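Local coordinates for protein arginase (Trypanosoma brucei brucei, PDB 4RHJ) that is of unknown function but has the arginase-deacetylase fold and evolved without a binuclear manganese cluster, at residues P45-G50 with P97-G102; P60-F65 with C101-D106; E125-L130 with L148-A153; P137-G142 with G283-G288. All coordinates share one frame; numbering follows the deposited sequence.

Contact 1 (P45-G50 with P97-G102)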
loop_
_atom_site.group_PDB
_atom_site.type_symbol
_atom_site.label_atom_id
_atom_site.label_comp_id
_atom_site.label_asym_id
_atom_site.label_seq_id
_atom_site.Cartn_x
_atom_site.Cartn_y
_atom_site.Cartn_z
ATOM N N PRO A 45 3.596 32.355 -12.544
ATOM C CA PRO A 45 2.529 31.363 -12.381
ATOM C C PRO A 45 2.926 30.018 -12.944
ATOM O O PRO A 45 4.044 29.849 -13.395
ATOM C CB PRO A 45 1.375 31.964 -13.189
ATOM C CG PRO A 45 2.038 32.740 -14.234
ATOM C CD PRO A 45 3.271 33.324 -13.603
ATOM N N VAL A 46 2.005 29.076 -12.943
ATOM C CA VAL A 46 2.284 27.764 -13.489
ATOM C C VAL A 46 1.529 27.567 -14.810
ATOM O O VAL A 46 0.419 28.053 -14.978
ATOM C CB VAL A 46 1.913 26.670 -12.447
ATOM C CG1 VAL A 46 2.191 25.290 -12.986
ATOM C CG2 VAL A 46 2.657 26.918 -11.125
ATOM N N ALA A 47 2.165 26.891 -15.758
ATOM C CA ALA A 47 1.510 26.528 -17.018
ATOM C C ALA A 47 1.571 25.023 -17.282
ATOM O O ALA A 47 2.642 24.416 -17.302
ATOM C CB ALA A 47 2.122 27.270 -18.164
ATOM N N LEU A 48 0.400 24.455 -17.534
ATOM C CA LEU A 48 0.192 23.016 -17.569
ATOM C C LEU A 48 -0.025 22.512 -18.983
ATOM O O LEU A 48 -0.795 23.087 -19.733
ATOM C CB LEU A 48 -1.035 22.642 -16.711
ATOM C CG LEU A 48 -0.969 22.086 -15.291
ATOM C CD1 LEU A 48 -1.011 20.566 -15.301
ATOM C CD2 LEU A 48 0.249 22.571 -14.539
ATOM N N PHE A 49 0.626 21.420 -19.352
ATOM C CA PHE A 49 0.195 20.732 -20.548
ATOM C C PHE A 49 0.369 19.232 -20.418
ATOM O O PHE A 49 1.001 18.750 -19.491
ATOM C CB PHE A 49 0.920 21.277 -21.777
ATOM C CG PHE A 49 2.405 21.127 -21.745
ATOM C CD1 PHE A 49 3.197 22.143 -21.256
ATOM C CD2 PHE A 49 3.004 19.996 -22.251
ATOM C CE1 PHE A 49 4.559 22.018 -21.244
ATOM C CE2 PHE A 49 4.349 19.862 -22.252
ATOM C CZ PHE A 49 5.141 20.878 -21.742
ATOM N N GLY A 50 -0.245 18.504 -21.348
ATOM C CA GLY A 50 -0.199 17.059 -21.364
ATOM C C GLY A 50 0.751 16.563 -22.422
ATOM O O GLY A 50 0.655 16.934 -23.577
ATOM N N PRO A 97 -2.819 29.822 -9.150
ATOM C CA PRO A 97 -3.372 29.976 -10.501
ATOM C C PRO A 97 -2.623 29.204 -11.584
ATOM O O PRO A 97 -1.507 29.557 -11.949
ATOM C CB PRO A 97 -3.271 31.490 -10.740
ATOM C CG PRO A 97 -3.263 32.090 -9.389
ATOM C CD PRO A 97 -2.435 31.130 -8.589
ATOM N N VAL A 98 -3.253 28.173 -12.127
ATOM C CA VAL A 98 -2.580 27.363 -13.122
ATOM C C VAL A 98 -3.255 27.420 -14.487
ATOM O O VAL A 98 -4.473 27.276 -14.630
ATOM C CB VAL A 98 -2.456 25.902 -12.658
ATOM C CG1 VAL A 98 -2.223 24.970 -13.841
ATOM C CG2 VAL A 98 -1.338 25.771 -11.624
ATOM N N LEU A 99 -2.406 27.631 -15.484
ATOM C CA LEU A 99 -2.787 27.803 -16.871
ATOM C C LEU A 99 -2.819 26.482 -17.631
ATOM O O LEU A 99 -1.778 25.877 -17.854
ATOM C CB LEU A 99 -1.796 28.756 -17.534
ATOM C CG LEU A 99 -1.961 28.960 -19.025
ATOM C CD1 LEU A 99 -3.175 29.850 -19.240
ATOM C CD2 LEU A 99 -0.687 29.546 -19.612
ATOM N N ASN A 100 -4.009 26.048 -18.041
ATOM C CA ASN A 100 -4.155 24.811 -18.809
ATOM C C ASN A 100 -3.901 24.955 -20.312
ATOM O O ASN A 100 -4.744 25.488 -21.047
ATOM C CB ASN A 100 -5.552 24.220 -18.622
ATOM C CG ASN A 100 -5.753 22.956 -19.446
ATOM O OD1 ASN A 100 -4.828 22.163 -19.604
ATOM N ND2 ASN A 100 -6.957 22.770 -19.977
ATOM N N CYS A 101 -2.756 24.455 -20.770
ATOM C CA CYS A 101 -2.464 24.463 -22.199
ATOM C C CYS A 101 -2.934 23.177 -22.865
ATOM O O CYS A 101 -2.721 22.989 -24.060
ATOM C CB CYS A 101 -0.966 24.662 -22.459
ATOM S SG CYS A 101 -0.278 26.221 -21.865
ATOM N N GLY A 102 -3.551 22.284 -22.095
ATOM C CA GLY A 102 -4.084 21.053 -22.654
ATOM C C GLY A 102 -3.065 20.071 -23.221
ATOM O O GLY A 102 -1.874 20.157 -22.946
#
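Pro-97 and Pro-45 open a pairing of two parallel strands, 97-102 and 46-50, but their ends stay slightly apart. Pro-97 O stands 3.7 Å from Val-46 N, and neither of these buried atoms has a polar partner in the model. At Val-98 the strands close up. Its two methyl groups divide their work because CG1 lies anti to the backbone N (chi1 160°): CG2 presses on Val-46 CB at 3.5 Å, while CG1 meets Leu-48 CG at the same 3.5 Å. Both pairs are tight for carbons. Leu-99 turns both its N and its O to strand 46-50, bonding to the residues either side of Ala-47: its N donates to Val-46 O and its O accepts from Leu-48 N at 2.6 Å. On the face of the sheet turned from Val-98, Leu-99 CD2 touches Ala-47 CB. Asn-100 turns its amide forward along its own strand, where OD1 accepts from Gly-102 N at 2.8 Å, an Asx turn. Cys-101 N donates to Leu-48 O at 2.6 Å, and Cys-101 CB rests against Phe-49 CB. Gly-102 has a positive phi, and its O accepts from Gly-50 N at 2.8 Å, the last bond between the two segments. These strands belong to the parallel sheet of the arginase-deacetylase fold. Strand 136-140 pairs with the other edge of 46-50, strand 77-81 flanks 95-103, and Ile-316 of helix 303-316 covers Val-46, Leu-48 and Val-98.

Contact 2 (P60-F65 with C101-D106)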
loop_
_atom_site.group_PDB
_atom_site.type_symbol
_atom_site.label_atom_id
_atom_site.label_comp_id
_atom_site.label_asym_id
_atom_site.label_seq_id
_atom_site.Cartn_x
_atom_site.Cartn_y
_atom_site.Cartn_z
ATOM N N PRO A 60 -5.338 10.208 -20.584
ATOM C CA PRO A 60 -6.321 10.830 -19.697
ATOM C C PRO A 60 -5.623 11.712 -18.674
ATOM O O PRO A 60 -5.428 12.882 -18.951
ATOM C CB PRO A 60 -7.022 9.638 -19.046
ATOM C CG PRO A 60 -6.034 8.502 -19.152
ATOM C CD PRO A 60 -5.100 8.786 -20.288
ATOM N N LEU A 61 -5.236 11.121 -17.544
ATOM C CA LEU A 61 -4.458 11.743 -16.458
ATOM C C LEU A 61 -4.441 13.271 -16.340
ATOM O O LEU A 61 -4.772 13.813 -15.286
ATOM C CB LEU A 61 -3.014 11.234 -16.501
ATOM C CG LEU A 61 -2.207 11.431 -15.219
ATOM C CD1 LEU A 61 -2.715 10.502 -14.128
ATOM C CD2 LEU A 61 -0.725 11.209 -15.474
ATOM N N LEU A 62 -4.065 13.961 -17.411
ATOM C CA LEU A 62 -4.187 15.391 -17.455
ATOM C C LEU A 62 -5.633 15.659 -17.137
ATOM O O LEU A 62 -5.936 16.157 -16.060
ATOM C CB LEU A 62 -3.762 15.944 -18.830
ATOM C CG LEU A 62 -4.267 17.319 -19.294
ATOM C CD1 LEU A 62 -3.139 18.326 -19.408
ATOM C CD2 LEU A 62 -5.022 17.211 -20.612
ATOM N N ASP A 63 -6.524 15.251 -18.042
ATOM C CA ASP A 63 -7.967 15.408 -17.886
ATOM C C ASP A 63 -8.492 14.870 -16.542
ATOM O O ASP A 63 -9.456 15.390 -15.997
ATOM C CB ASP A 63 -8.691 14.711 -19.048
ATOM C CG ASP A 63 -7.877 14.710 -20.341
ATOM O OD1 ASP A 63 -7.836 15.757 -21.015
ATOM O OD2 ASP A 63 -7.301 13.657 -20.689
ATOM N N PHE A 64 -7.841 13.824 -16.025
ATOM C CA PHE A 64 -8.150 13.260 -14.719
ATOM C C PHE A 64 -7.712 14.207 -13.592
ATOM O O PHE A 64 -8.392 14.332 -12.585
ATOM C CB PHE A 64 -7.481 11.896 -14.571
ATOM C CG PHE A 64 -7.943 11.114 -13.383
ATOM C CD1 PHE A 64 -9.139 10.418 -13.419
ATOM C CD2 PHE A 64 -7.177 11.049 -12.242
ATOM C CE1 PHE A 64 -9.567 9.679 -12.329
ATOM C CE2 PHE A 64 -7.602 10.307 -11.140
ATOM C CZ PHE A 64 -8.802 9.620 -11.188
ATOM N N PHE A 65 -6.589 14.888 -13.786
ATOM C CA PHE A 65 -6.103 15.885 -12.834
ATOM C C PHE A 65 -6.988 17.127 -12.805
ATOM O O PHE A 65 -7.120 17.797 -11.780
ATOM C CB PHE A 65 -4.674 16.304 -13.171
ATOM C CG PHE A 65 -4.160 17.429 -12.325
ATOM C CD1 PHE A 65 -3.752 17.200 -11.019
ATOM C CD2 PHE A 65 -4.092 18.716 -12.819
ATOM C CE1 PHE A 65 -3.282 18.232 -10.234
ATOM C CE2 PHE A 65 -3.616 19.754 -12.032
ATOM C CZ PHE A 65 -3.211 19.509 -10.747
ATOM N N CYS A 101 -2.756 24.455 -20.770
ATOM C CA CYS A 101 -2.464 24.463 -22.199
ATOM C C CYS A 101 -2.934 23.177 -22.865
ATOM O O CYS A 101 -2.721 22.989 -24.060
ATOM C CB CYS A 101 -0.966 24.662 -22.459
ATOM S SG CYS A 101 -0.278 26.221 -21.865
ATOM N N GLY A 102 -3.551 22.284 -22.095
ATOM C CA GLY A 102 -4.084 21.053 -22.654
ATOM C C GLY A 102 -3.065 20.071 -23.221
ATOM O O GLY A 102 -1.874 20.157 -22.946
ATOM N N GLN A 103 -3.545 19.134 -24.034
ATOM C CA GLN A 103 -2.703 18.071 -24.580
ATOM C C GLN A 103 -1.916 18.498 -25.814
ATOM O O GLN A 103 -2.453 19.151 -26.708
ATOM C CB GLN A 103 -3.557 16.845 -24.939
ATOM C CG GLN A 103 -4.125 16.070 -23.762
ATOM C CD GLN A 103 -3.072 15.279 -23.016
ATOM O OE1 GLN A 103 -1.905 15.297 -23.379
ATOM N NE2 GLN A 103 -3.481 14.585 -21.961
ATOM N N MET A 104 -0.647 18.104 -25.868
ATOM C CA MET A 104 0.149 18.208 -27.092
ATOM C C MET A 104 -0.584 17.633 -28.315
ATOM O O MET A 104 -0.717 18.282 -29.349
ATOM C CB MET A 104 1.477 17.477 -26.915
ATOM C CG MET A 104 2.396 18.085 -25.921
ATOM S SD MET A 104 3.921 18.559 -26.713
ATOM C CE MET A 104 4.437 19.874 -25.641
ATOM N N LEU A 105 -1.065 16.409 -28.178
ATOM C CA LEU A 105 -1.653 15.668 -29.285
ATOM C C LEU A 105 -3.119 16.047 -29.506
ATOM O O LEU A 105 -3.963 15.811 -28.644
ATOM C CB LEU A 105 -1.517 14.163 -29.010
ATOM C CG LEU A 105 -1.511 13.091 -30.102
ATOM C CD1 LEU A 105 -0.551 13.448 -31.196
ATOM C CD2 LEU A 105 -1.119 11.748 -29.500
ATOM N N ASP A 106 -3.427 16.640 -30.654
ATOM C CA ASP A 106 -4.822 16.920 -30.972
ATOM C C ASP A 106 -5.577 15.634 -31.285
ATOM O O ASP A 106 -5.307 14.974 -32.283
ATOM C CB ASP A 106 -4.943 17.883 -32.150
ATOM C CG ASP A 106 -6.394 18.167 -32.525
ATOM O OD1 ASP A 106 -7.307 17.770 -31.775
ATOM O OD2 ASP A 106 -6.626 18.804 -33.569
#
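Leu-62 and Gly-102 mark the nearest approach of the two backbones, their CA atoms 7.7 Å apart: the first turn of helix 62-66 lies beside the end of strand 95-103, and the gap is filled by side chains. Leu-62 and Gln-103 supply most of the contact in equal parts. The glutamine chain bends at chi2 (-72°), which folds the amide back over Leu-62, the two side chains coming from opposite directions. Gln-103 NE2 ends 3.3 Å from Leu-62 CD2 and lies about as close to Leu-62 CB, while Gln-103 CG meets CD2 at 3.5 Å. The other methyl, Leu-62 CD1, reaches over the peptide of Gly-102, 4.2 Å from its O. Asp-63 lies more to the solvent side, with OD2 4.1 Å from Gln-103 NE2, too long for a bond. The helix itself turns Phe-64 and Phe-65 to helix 303-316. The sheet-side partner is therefore a polar amide packed on leucine carbon. Gln-103 OE1 also comes 3.0 Å from Gly-50 O, an unfavourable pairing of two acceptors, so the amide may be flipped, and the NE2 contacts to Leu-62 are those of the modelled orientation.

Contact 3 (E125-L130 with L148-A153)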
loop_
_atom_site.group_PDB
_atom_site.type_symbol
_atom_site.label_atom_id
_atom_site.label_comp_id
_atom_site.label_asym_id
_atom_site.label_seq_id
_atom_site.Cartn_x
_atom_site.Cartn_y
_atom_site.Cartn_z
ATOM N N GLU A 125 9.732 23.503 -27.844
ATOM C CA GLU A 125 9.108 24.753 -28.264
ATOM C C GLU A 125 8.038 25.241 -27.289
ATOM O O GLU A 125 7.941 26.438 -27.019
ATOM C CB GLU A 125 8.501 24.594 -29.653
ATOM C CG GLU A 125 7.232 25.372 -29.842
ATOM C CD GLU A 125 6.898 25.522 -31.283
ATOM O OE1 GLU A 125 7.653 24.961 -32.105
ATOM O OE2 GLU A 125 5.897 26.198 -31.587
ATOM N N ALA A 126 7.230 24.320 -26.772
ATOM C CA ALA A 126 6.272 24.656 -25.724
ATOM C C ALA A 126 6.982 25.190 -24.481
ATOM O O ALA A 126 6.680 26.284 -24.016
ATOM C CB ALA A 126 5.434 23.449 -25.365
ATOM N N SER A 127 7.927 24.418 -23.956
ATOM C CA SER A 127 8.633 24.785 -22.737
ATOM C C SER A 127 9.302 26.150 -22.889
ATOM O O SER A 127 9.190 27.017 -22.014
ATOM C CB SER A 127 9.664 23.718 -22.382
ATOM O OG SER A 127 10.560 23.492 -23.456
ATOM N N THR A 128 9.985 26.333 -24.010
ATOM C CA THR A 128 10.576 27.624 -24.366
ATOM C C THR A 128 9.548 28.775 -24.368
ATOM O O THR A 128 9.824 29.880 -23.882
ATOM C CB THR A 128 11.241 27.559 -25.756
ATOM O OG1 THR A 128 12.417 26.735 -25.707
ATOM C CG2 THR A 128 11.623 28.940 -26.219
ATOM N N GLU A 129 8.361 28.500 -24.903
ATOM C CA GLU A 129 7.330 29.523 -25.047
ATOM C C GLU A 129 6.523 29.688 -23.764
ATOM O O GLU A 129 5.752 30.631 -23.627
ATOM C CB GLU A 129 6.392 29.194 -26.213
ATOM C CG GLU A 129 5.656 30.396 -26.786
ATOM C CD GLU A 129 6.243 30.899 -28.102
ATOM O OE1 GLU A 129 7.304 30.407 -28.528
ATOM O OE2 GLU A 129 5.637 31.788 -28.729
ATOM N N LEU A 130 6.705 28.766 -22.828
ATOM C CA LEU A 130 6.107 28.886 -21.504
ATOM C C LEU A 130 7.053 29.607 -20.551
ATOM O O LEU A 130 6.631 30.393 -19.694
ATOM C CB LEU A 130 5.749 27.509 -20.939
ATOM C CG LEU A 130 4.464 26.936 -21.528
ATOM C CD1 LEU A 130 3.994 25.688 -20.784
ATOM C CD2 LEU A 130 3.378 28.014 -21.590
ATOM N N LEU A 148 14.421 16.228 -20.561
ATOM C CA LEU A 148 15.440 16.726 -21.472
ATOM C C LEU A 148 15.063 18.052 -22.151
ATOM O O LEU A 148 15.802 19.020 -22.068
ATOM C CB LEU A 148 15.730 15.644 -22.523
ATOM C CG LEU A 148 16.648 15.937 -23.704
ATOM C CD1 LEU A 148 17.983 16.506 -23.241
ATOM C CD2 LEU A 148 16.845 14.664 -24.504
ATOM N N SER A 149 13.902 18.091 -22.802
ATOM C CA SER A 149 13.482 19.254 -23.595
ATOM C C SER A 149 13.255 20.512 -22.767
ATOM O O SER A 149 13.651 21.603 -23.167
ATOM C CB SER A 149 12.196 18.937 -24.357
ATOM O OG SER A 149 12.106 17.560 -24.670
ATOM N N MET A 150 12.602 20.344 -21.619
ATOM C CA MET A 150 12.174 21.459 -20.766
ATOM C C MET A 150 13.337 22.161 -20.067
ATOM O O MET A 150 13.378 23.398 -19.975
ATOM C CB MET A 150 11.171 20.962 -19.717
ATOM C CG MET A 150 9.845 20.433 -20.289
ATOM S SD MET A 150 8.778 19.747 -19.000
ATOM C CE MET A 150 8.343 21.218 -18.081
ATOM N N VAL A 151 14.276 21.372 -19.570
ATOM C CA VAL A 151 15.493 21.929 -19.003
ATOM C C VAL A 151 16.396 22.515 -20.102
ATOM O O VAL A 151 17.171 23.431 -19.843
ATOM C CB VAL A 151 16.262 20.870 -18.178
ATOM C CG1 VAL A 151 16.582 19.718 -19.027
ATOM C CG2 VAL A 151 17.546 21.449 -17.583
ATOM N N GLU A 152 16.286 22.025 -21.338
ATOM C CA GLU A 152 17.104 22.591 -22.420
ATOM C C GLU A 152 16.557 23.909 -22.971
ATOM O O GLU A 152 17.327 24.745 -23.445
ATOM C CB GLU A 152 17.278 21.582 -23.546
ATOM C CG GLU A 152 18.400 20.606 -23.259
ATOM C CD GLU A 152 18.867 19.886 -24.478
ATOM O OE1 GLU A 152 18.008 19.527 -25.306
ATOM O OE2 GLU A 152 20.089 19.680 -24.606
ATOM N N ALA A 153 15.241 24.090 -22.892
ATOM C CA ALA A 153 14.600 25.373 -23.169
ATOM C C ALA A 153 14.980 26.430 -22.139
ATOM O O ALA A 153 14.970 27.628 -22.424
ATOM C CB ALA A 153 13.134 25.211 -23.191
#
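Ser-127 and Ala-153 meet where two helices pack side by side on one face of the parallel sheet in the arginase-deacetylase fold. Helix 116-131 leads into strand 136-140 and helix 148-157 follows it, so the pair lies on either side of that strand along the chain. Their short axes run in broadly the same direction, crossing at -38° with a closest approach of 8.1 Å, a small separation consistent with the serine and alanine at the interface. The CA atoms of Thr-128 and Ala-153 are 4.8 Å apart. Ser-127 points straight at the second helix, where its CB touches Met-150 CG at 3.9 Å, and the rest of the methionine runs down to the sheet beneath. Segments 125-130 and 148-153 share no hydrogen bond, but Glu-152 OE1 bonds to Tyr-120 OH, a polar tie between the same helices. Ser-127 OG, held between the backbone N and the carbonyl carbon (chi1 56°), shares its one hydrogen between Ser-123 O, the stronger partner, and Leu-124 O; Thr-128 OG1 bonds to Leu-124 O. Helix 23-30 lies against the outer side of 125-130, while helix 180-186 covers Leu-148 and Val-151. At the centre, the methyl of Ala-153 is wedged at both hydroxyls, CB being 3.0 Å from Thr-128 OG1 and 3.1 Å from Ser-127 OG, both tight for carbon and oxygen.

Contact 4 (P137-G142 with G283-G288)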
loop_
_atom_site.group_PDB
_atom_site.type_symbol
_atom_site.label_atom_id
_atom_site.label_comp_id
_atom_site.label_asym_id
_atom_site.label_seq_id
_atom_site.Cartn_x
_atom_site.Cartn_y
_atom_site.Cartn_z
ATOM N N PRO A 137 6.738 25.812 -16.241
ATOM C CA PRO A 137 6.160 24.720 -17.029
ATOM C C PRO A 137 6.029 23.421 -16.221
ATOM O O PRO A 137 6.908 23.098 -15.429
ATOM C CB PRO A 137 7.164 24.564 -18.171
ATOM C CG PRO A 137 8.492 24.956 -17.530
ATOM C CD PRO A 137 8.168 26.012 -16.526
ATOM N N VAL A 138 4.915 22.712 -16.396
ATOM C CA VAL A 138 4.732 21.371 -15.823
ATOM C C VAL A 138 4.160 20.371 -16.837
ATOM O O VAL A 138 3.006 20.459 -17.221
ATOM C CB VAL A 138 3.810 21.390 -14.624
ATOM C CG1 VAL A 138 3.965 20.112 -13.843
ATOM C CG2 VAL A 138 4.107 22.593 -13.732
ATOM N N SER A 139 4.990 19.426 -17.253
ATOM C CA SER A 139 4.646 18.500 -18.304
ATOM C C SER A 139 4.245 17.154 -17.731
ATOM O O SER A 139 5.029 16.500 -17.048
ATOM C CB SER A 139 5.808 18.325 -19.249
ATOM O OG SER A 139 5.761 17.054 -19.846
ATOM N N VAL A 140 3.016 16.747 -18.033
ATOM C CA VAL A 140 2.399 15.603 -17.393
ATOM C C VAL A 140 2.076 14.515 -18.391
ATOM O O VAL A 140 1.331 14.734 -19.344
ATOM C CB VAL A 140 1.128 16.011 -16.642
ATOM C CG1 VAL A 140 0.363 14.787 -16.201
ATOM C CG2 VAL A 140 1.495 16.876 -15.453
ATOM N N GLY A 141 2.669 13.349 -18.144
ATOM C CA GLY A 141 2.505 12.159 -18.951
ATOM C C GLY A 141 3.800 11.729 -19.611
ATOM O O GLY A 141 4.856 12.300 -19.380
ATOM N N GLY A 142 3.707 10.712 -20.463
ATOM C CA GLY A 142 4.833 10.326 -21.279
ATOM C C GLY A 142 5.803 9.403 -20.580
ATOM O O GLY A 142 5.432 8.719 -19.622
ATOM N N GLY A 283 10.932 23.634 -13.659
ATOM C CA GLY A 283 9.887 22.868 -14.298
ATOM C C GLY A 283 9.702 21.508 -13.667
ATOM O O GLY A 283 10.522 21.065 -12.868
ATOM N N ILE A 284 8.602 20.854 -14.026
ATOM C CA ILE A 284 8.204 19.574 -13.438
ATOM C C ILE A 284 7.653 18.616 -14.504
ATOM O O ILE A 284 6.754 18.959 -15.262
ATOM C CB ILE A 284 7.132 19.766 -12.327
ATOM C CG1 ILE A 284 7.628 20.706 -11.225
ATOM C CG2 ILE A 284 6.723 18.423 -11.709
ATOM C CD1 ILE A 284 6.551 21.115 -10.281
ATOM N N ASP A 285 8.208 17.417 -14.549
ATOM C CA ASP A 285 7.777 16.412 -15.496
ATOM C C ASP A 285 7.307 15.201 -14.745
ATOM O O ASP A 285 8.105 14.488 -14.129
ATOM C CB ASP A 285 8.896 16.001 -16.472
ATOM C CG ASP A 285 8.441 14.919 -17.466
ATOM O OD1 ASP A 285 7.232 14.851 -17.772
ATOM O OD2 ASP A 285 9.286 14.145 -17.942
ATOM N N VAL A 286 6.012 14.960 -14.788
ATOM C CA VAL A 286 5.510 13.773 -14.129
ATOM C C VAL A 286 5.084 12.745 -15.164
ATOM O O VAL A 286 4.126 12.965 -15.897
ATOM C CB VAL A 286 4.356 14.099 -13.189
ATOM C CG1 VAL A 286 4.162 12.959 -12.221
ATOM C CG2 VAL A 286 4.667 15.375 -12.421
ATOM N N TYR A 287 5.797 11.615 -15.181
ATOM C CA TYR A 287 5.756 10.624 -16.256
ATOM C C TYR A 287 5.744 9.187 -15.746
ATOM O O TYR A 287 5.740 8.955 -14.545
ATOM C CB TYR A 287 6.963 10.810 -17.167
ATOM C CG TYR A 287 8.305 10.613 -16.481
ATOM C CD1 TYR A 287 8.932 11.659 -15.805
ATOM C CD2 TYR A 287 8.950 9.386 -16.524
ATOM C CE1 TYR A 287 10.167 11.479 -15.199
ATOM C CE2 TYR A 287 10.170 9.200 -15.932
ATOM C CZ TYR A 287 10.783 10.240 -15.262
ATOM O OH TYR A 287 12.012 10.033 -14.656
ATOM N N GLY A 288 5.751 8.225 -16.667
ATOM C CA GLY A 288 5.836 6.817 -16.293
ATOM C C GLY A 288 4.520 6.072 -16.216
ATOM O O GLY A 288 4.487 4.876 -15.942
#
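Ile-284 O is gripped from the neighbouring strand by two atoms: Ser-139 N donates to it at 2.7 Å, and Val-138 CA adds a CA-H...O contact at 3.2 Å. Strands 137-140 and 283-287 run parallel within 6°, and the ladder continues regularly, with Ile-284 N bonded to Pro-137 O and Val-286 N to Ser-139 O. Farther along, Gly-141 N reaches Val-286 O at 2.7 Å. The pairing outlasts strand 137-140, for Gly-288 N donates to Gly-142 O at 3.0 Å. On one face Val-138 and Ile-284 run alongside one another in the same direction, CG1 of the valine 3.5 Å from CB of the isoleucine. The other face carries Ser-139 and Asp-285. Asp-285 CG is anti to its own N (chi1 179°), which sends the carboxylate forward, and OD1 turns across to the neighbouring strand, 2.8 Å from Ser-139 O, a close approach of two acceptors with no bond; it also takes a weak bond from Ser-139 OG at 3.4 Å. OD2 has a weak bond from Thr-147. Tyr-287 sets CB over Gly-141 O but sends its ring away, where OH bonds to His-167 and the side chain comes within about 3 Å of that of Asp-244, a manganese ligand in another structure of this protein. Near the middle of the sheet, strand 46-50 pairs with the far side of 136-140, strand 239-244 with the far side of 281-287, and Met-150 of helix 148-157 packs over Pro-137 and Ser-139.

How the contacts relate
Contacts 1, 3 and 4 are buried, whereas contact 2 lies at the surface. Contacts 1 and 4 are backbone ladders of one parallel sheet, joined directly because strands 46-50 and 136-140 are neighbours: Ala-47 O probably accepts from Val-138 N. Contact 2 shares Cys-101 and Gly-102 with contact 1 and exchanges the ladder for amide-on-leucine packing where the strand ends. Contact 3 lies above the sheet and has no hydrogen bond between its two segments, relying on small side chains. It reaches contact 4 through Met-150, whose SD packs on Ser-139 CB, and contact 1 through Leu-130, on Ala-47 and Phe-49. Contact 4, nearest the chain's centre, is the one beside the manganese-site residue Asp-244.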